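Local coordinates for protein alpha-galactosidase 1 (Saccharomyces cerevisiae, PDB 3LRK) that hydrolyses terminal, non-reducing alpha-D-galactose residues from alpha-D-galactosides such as galactose oligosaccharides, galactomannans and galactolipids, at residues G208-A212 with L261-E265; C223-Y228 with N244-M249. The protein carries 1 engineered substitution. All blocks are in the same frame, centred on the assembly; numbering follows the deposited sequence.

Interaction 1 (G208-A212 with L261-E265)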
loop_
_atom_site.group_PDB
_atom_site.type_symbol
_atom_site.label_atom_id
_atom_site.label_comp_id
_atom_site.label_asym_id
_atom_site.label_seq_id
_atom_site.Cartn_x
_atom_site.Cartn_y
_atom_site.Cartn_z
ATOM N N GLY A 208 14.265 10.766 -1.770
ATOM C CA GLY A 208 14.711 11.726 -0.746
ATOM C C GLY A 208 16.188 12.058 -0.933
ATOM O O GLY A 208 16.892 11.371 -1.682
ATOM N N ASP A 209 16.671 13.096 -0.255
ATOM C CA ASP A 209 18.039 13.587 -0.499
ATOM C C ASP A 209 19.093 12.530 -0.218
ATOM O O ASP A 209 19.009 11.809 0.770
ATOM C CB ASP A 209 18.369 14.823 0.332
ATOM C CG ASP A 209 17.431 15.985 0.082
ATOM O OD1 ASP A 209 16.605 15.933 -0.862
ATOM O OD2 ASP A 209 17.533 16.961 0.853
ATOM N N VAL A 210 20.068 12.448 -1.121
ATOM C CA VAL A 210 21.283 11.679 -0.913
ATOM C C VAL A 210 22.147 12.313 0.185
ATOM O O VAL A 210 21.994 13.494 0.510
ATOM C CB VAL A 210 22.094 11.538 -2.246
ATOM C CG1 VAL A 210 22.869 12.815 -2.556
ATOM C CG2 VAL A 210 23.040 10.320 -2.193
ATOM N N THR A 211 23.028 11.499 0.758
ATOM C CA THR A 211 24.035 11.957 1.697
ATOM C C THR A 211 25.347 11.238 1.385
ATOM O O THR A 211 25.355 10.255 0.632
ATOM C CB THR A 211 23.600 11.750 3.185
ATOM O OG1 THR A 211 24.540 12.403 4.048
ATOM C CG2 THR A 211 23.508 10.269 3.549
ATOM N N ALA A 212 26.449 11.743 1.938
ATOM C CA ALA A 212 27.772 11.170 1.707
ATOM C C ALA A 212 27.997 9.869 2.499
ATOM O O ALA A 212 28.935 9.751 3.302
ATOM C CB ALA A 212 28.876 12.214 2.010
ATOM N N LEU A 261 18.919 11.272 -9.540
ATOM C CA LEU A 261 19.358 10.605 -8.312
ATOM C C LEU A 261 20.017 11.561 -7.278
ATOM O O LEU A 261 20.699 11.107 -6.348
ATOM C CB LEU A 261 20.293 9.426 -8.633
ATOM C CG LEU A 261 20.092 8.358 -9.730
ATOM C CD1 LEU A 261 20.601 6.969 -9.262
ATOM C CD2 LEU A 261 18.703 8.274 -10.403
ATOM N N ASP A 262 19.794 12.868 -7.459
ATOM C CA ASP A 262 20.255 13.955 -6.569
ATOM C C ASP A 262 21.714 14.337 -6.865
ATOM O O ASP A 262 22.397 13.632 -7.596
ATOM C CB ASP A 262 20.029 13.622 -5.077
ATOM C CG ASP A 262 19.962 14.849 -4.196
ATOM O OD1 ASP A 262 20.018 15.982 -4.705
ATOM O OD2 ASP A 262 19.836 14.678 -2.968
ATOM N N ASN A 263 22.167 15.468 -6.328
ATOM C CA ASN A 263 23.519 15.960 -6.597
ATOM C C ASN A 263 24.592 14.962 -6.149
ATOM O O ASN A 263 24.419 14.249 -5.153
ATOM C CB ASN A 263 23.761 17.300 -5.912
ATOM C CG ASN A 263 22.729 18.360 -6.274
ATOM O OD1 ASN A 263 21.820 18.149 -7.095
ATOM N ND2 ASN A 263 22.873 19.515 -5.663
ATOM N N LEU A 264 25.688 14.925 -6.899
ATOM C CA LEU A 264 26.843 14.081 -6.601
ATOM C C LEU A 264 27.521 14.489 -5.300
ATOM O O LEU A 264 27.706 15.680 -5.030
ATOM C CB LEU A 264 27.853 14.144 -7.764
ATOM C CG LEU A 264 27.346 13.509 -9.064
ATOM C CD1 LEU A 264 28.046 14.059 -10.323
ATOM C CD2 LEU A 264 27.427 11.973 -8.986
ATOM N N GLU A 265 27.890 13.489 -4.507
ATOM C CA GLU A 265 28.553 13.696 -3.235
ATOM C C GLU A 265 30.069 13.533 -3.383
ATOM O O GLU A 265 30.804 13.547 -2.396
ATOM C CB GLU A 265 28.000 12.734 -2.182
ATOM C CG GLU A 265 26.513 12.931 -1.880
ATOM C CD GLU A 265 26.235 14.033 -0.866
ATOM O OE1 GLU A 265 27.135 14.840 -0.537
ATOM O OE2 GLU A 265 25.090 14.100 -0.390
#
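Val210 and Asp262 join two neighbouring beta-alpha loops of the TIM barrel, those that follow strands 203-205 and 258-260. Asp209, the proton donor of the active site, sits just before Val210. The backbone N of Val210 donates to OD2 of Asp262 at 2.9 Å, and the N-H...O angle is 149°. OD2 uses its anti lone pair here. The CG of Asp262 lies anti to its own backbone N (chi1 -157°), which carries the carboxylate across to the other loop. Its OD1 takes the backbone N of Asn263 at 2.7 Å, from above the carboxylate plane, so both oxygens are tied to backbone. OD2 also hydrogen-bonds a glycerol, probably from the crystallisation liquor. The carboxylates of Asp209 and Asp262 are turned 53° apart. Their OD1 and OD2 atoms, respectively, approach to 4.1 Å. Arg205 forms a salt bridge to Asp209 and a long, weak ion pair with Asp262. A leucine in place of Asp262 would probably leave the Val210 N-H without its acceptor and the loop bearing Asp209 less firmly placed. Further along, the side chain of Glu265 runs beside segment 208-212, sliding past Val210 in the opposite direction. Its CB faces CA of Ala212. Its CG packs on CG1 of Val210 at 3.7 Å. The side chain then bends at chi2, and CD comes to 3.6 Å from the backbone N of Ala212. At the tip, OE1 approaches CB of Ala212, while OE2 rests 3.2 Å from CA of Thr211.

Interaction 2 (C223-Y228 with N244-M249)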
loop_
_atom_site.group_PDB
_atom_site.type_symbol
_atom_site.label_atom_id
_atom_site.label_comp_id
_atom_site.label_asym_id
_atom_site.label_seq_id
_atom_site.Cartn_x
_atom_site.Cartn_y
_atom_site.Cartn_z
ATOM N N CYS A 223 12.329 4.338 3.787
ATOM C CA CYS A 223 12.102 3.411 2.674
ATOM C C CYS A 223 13.418 2.801 2.223
ATOM O O CYS A 223 14.348 3.529 1.874
ATOM C CB CYS A 223 11.423 4.120 1.504
ATOM S SG CYS A 223 9.800 4.755 1.887
ATOM N N ASP A 224 13.504 1.469 2.247
ATOM C CA ASP A 224 14.735 0.797 1.828
ATOM C C ASP A 224 14.883 0.769 0.297
ATOM O O ASP A 224 14.038 1.320 -0.417
ATOM C CB ASP A 224 14.906 -0.588 2.491
ATOM C CG ASP A 224 13.918 -1.635 1.980
ATOM O OD1 ASP A 224 13.394 -1.512 0.850
ATOM O OD2 ASP A 224 13.687 -2.611 2.722
ATOM N N GLY A 225 15.952 0.145 -0.193
ATOM C CA GLY A 225 16.280 0.153 -1.623
ATOM C C GLY A 225 15.231 -0.468 -2.522
ATOM O O GLY A 225 15.144 -0.136 -3.711
ATOM N N ASP A 226 14.433 -1.376 -1.961
ATOM C CA ASP A 226 13.382 -2.047 -2.737
ATOM C C ASP A 226 12.068 -1.264 -2.759
ATOM O O ASP A 226 11.153 -1.621 -3.493
ATOM C CB ASP A 226 13.120 -3.447 -2.187
ATOM C CG ASP A 226 14.237 -4.434 -2.522
ATOM O OD1 ASP A 226 15.160 -4.091 -3.292
ATOM O OD2 ASP A 226 14.177 -5.570 -2.009
ATOM N N GLU A 227 11.973 -0.219 -1.940
ATOM C CA GLU A 227 10.728 0.550 -1.842
ATOM C C GLU A 227 10.747 1.784 -2.753
ATOM O O GLU A 227 10.826 2.924 -2.278
ATOM C CB GLU A 227 10.392 0.893 -0.375
ATOM C CG GLU A 227 8.897 1.213 -0.151
ATOM C CD GLU A 227 8.529 1.453 1.308
ATOM O OE1 GLU A 227 9.384 1.277 2.203
ATOM O OE2 GLU A 227 7.363 1.811 1.557
ATOM N N TYR A 228 10.698 1.534 -4.067
ATOM C CA TYR A 228 10.685 2.589 -5.090
ATOM C C TYR A 228 9.428 3.453 -5.011
ATOM O O TYR A 228 9.452 4.619 -5.381
ATOM C CB TYR A 228 10.814 1.986 -6.504
ATOM C CG TYR A 228 9.766 0.930 -6.783
ATOM C CD1 TYR A 228 8.521 1.278 -7.303
ATOM C CD2 TYR A 228 10.013 -0.411 -6.501
ATOM C CE1 TYR A 228 7.538 0.306 -7.536
ATOM C CE2 TYR A 228 9.044 -1.386 -6.731
ATOM C CZ TYR A 228 7.813 -1.018 -7.251
ATOM O OH TYR A 228 6.856 -1.975 -7.469
ATOM N N ASN A 244 19.381 1.736 -5.813
ATOM C CA ASN A 244 18.428 0.621 -5.751
ATOM C C ASN A 244 16.986 1.039 -6.052
ATOM O O ASN A 244 16.273 0.359 -6.795
ATOM C CB ASN A 244 18.518 -0.082 -4.398
ATOM C CG ASN A 244 19.765 -0.961 -4.276
ATOM O OD1 ASN A 244 20.498 -1.166 -5.244
ATOM N ND2 ASN A 244 20.005 -1.477 -3.083
ATOM N N LYS A 245 16.563 2.152 -5.466
ATOM C CA LYS A 245 15.278 2.769 -5.807
ATOM C C LYS A 245 15.153 3.104 -7.305
ATOM O O LYS A 245 14.085 2.915 -7.904
ATOM C CB LYS A 245 15.042 4.007 -4.939
ATOM C CG LYS A 245 14.620 3.655 -3.525
ATOM C CD LYS A 245 14.677 4.860 -2.615
ATOM C CE LYS A 245 14.117 4.522 -1.249
ATOM N NZ LYS A 245 14.510 5.593 -0.287
ATOM N N ALA A 246 16.247 3.583 -7.897
ATOM C CA ALA A 246 16.258 3.995 -9.302
ATOM C C ALA A 246 16.231 2.831 -10.295
ATOM O O ALA A 246 15.802 2.996 -11.440
ATOM C CB ALA A 246 17.470 4.894 -9.573
ATOM N N ALA A 247 16.715 1.672 -9.855
ATOM C CA ALA A 247 16.910 0.513 -10.725
ATOM C C ALA A 247 15.738 0.175 -11.665
ATOM O O ALA A 247 15.949 0.066 -12.882
ATOM C CB ALA A 247 17.355 -0.723 -9.908
ATOM N N PRO A 248 14.506 0.014 -11.121
ATOM C CA PRO A 248 13.388 -0.291 -12.023
ATOM C C PRO A 248 12.946 0.898 -12.889
ATOM O O PRO A 248 12.262 0.693 -13.881
ATOM C CB PRO A 248 12.259 -0.693 -11.056
ATOM C CG PRO A 248 12.558 0.048 -9.811
ATOM C CD PRO A 248 14.071 0.046 -9.706
ATOM N N MET A 249 13.370 2.114 -12.532
ATOM C CA MET A 249 12.870 3.351 -13.165
ATOM C C MET A 249 13.501 3.737 -14.498
ATOM O O MET A 249 12.982 4.616 -15.186
ATOM C CB MET A 249 12.992 4.532 -12.210
ATOM C CG MET A 249 12.233 4.347 -10.889
ATOM S SD MET A 249 12.459 5.864 -9.970
ATOM C CE MET A 249 11.702 5.458 -8.388
HETATM O O HOH W 1 16.382 -2.531 -5.981
#
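Lys245 has its CG anti to its carbonyl carbon (chi1 -76°) and is extended beyond it; this carries the side chain along the turn to Cys223. Tyr228 places its CG between its backbone N and carbonyl carbon (chi1 54°), and its ring stands beside Pro248. The loop 223-228 holds a type I beta turn from Asp224 to Glu227. Asp224 OD1 accepts from the N of Asp226, an Asx turn. Helix 239-246 packs against this turn. Gly225 CA lies 3.6 Å from CB of Asn244, and a CB on Gly225 would probably run into Asn244 CB. The CE of Lys245 passes 3.3 Å from O of Asp224. Its NZ then donates to O of Cys223 at 3.0 Å, from above the carbonyl plane. NZ also donates to OD1 of Asn241. At the other end the contact is apolar: Tyr228 CB meets CE of Met249 at 4.0 Å, and CG of Pro248 approaches the ring obliquely. A water donates to O of Asn244 and weakly to OD1 of Asp226. A second subunit packs on Tyr228, Pro248 and Met249. With two neutral oxygens gripping NZ, the buried lysine charge is probably balanced largely by amide dipoles.

In the fold
Interactions 1 and 2 lie in the same barrel domain, their centres about 14 Å apart, at different depths. Both use the long loop between strand 203-205 and helix 239-246. Interaction 1 is buried beside the active site and touches no other subunit. Interaction 2 is partly buried and lies at subunit interfaces. Helix 239-246 connects them: Val210 packs on Ile239 and Ile242, and Leu261 CD2 reaches Ala246 CB at 3.7 Å. Their chemistry differs accordingly. Acidic side chains dominate the first, with Arg205 close by. The second pairs a lysine with carbonyl oxygen and adds apolar packing and the Cys223-Cys230 disulfide.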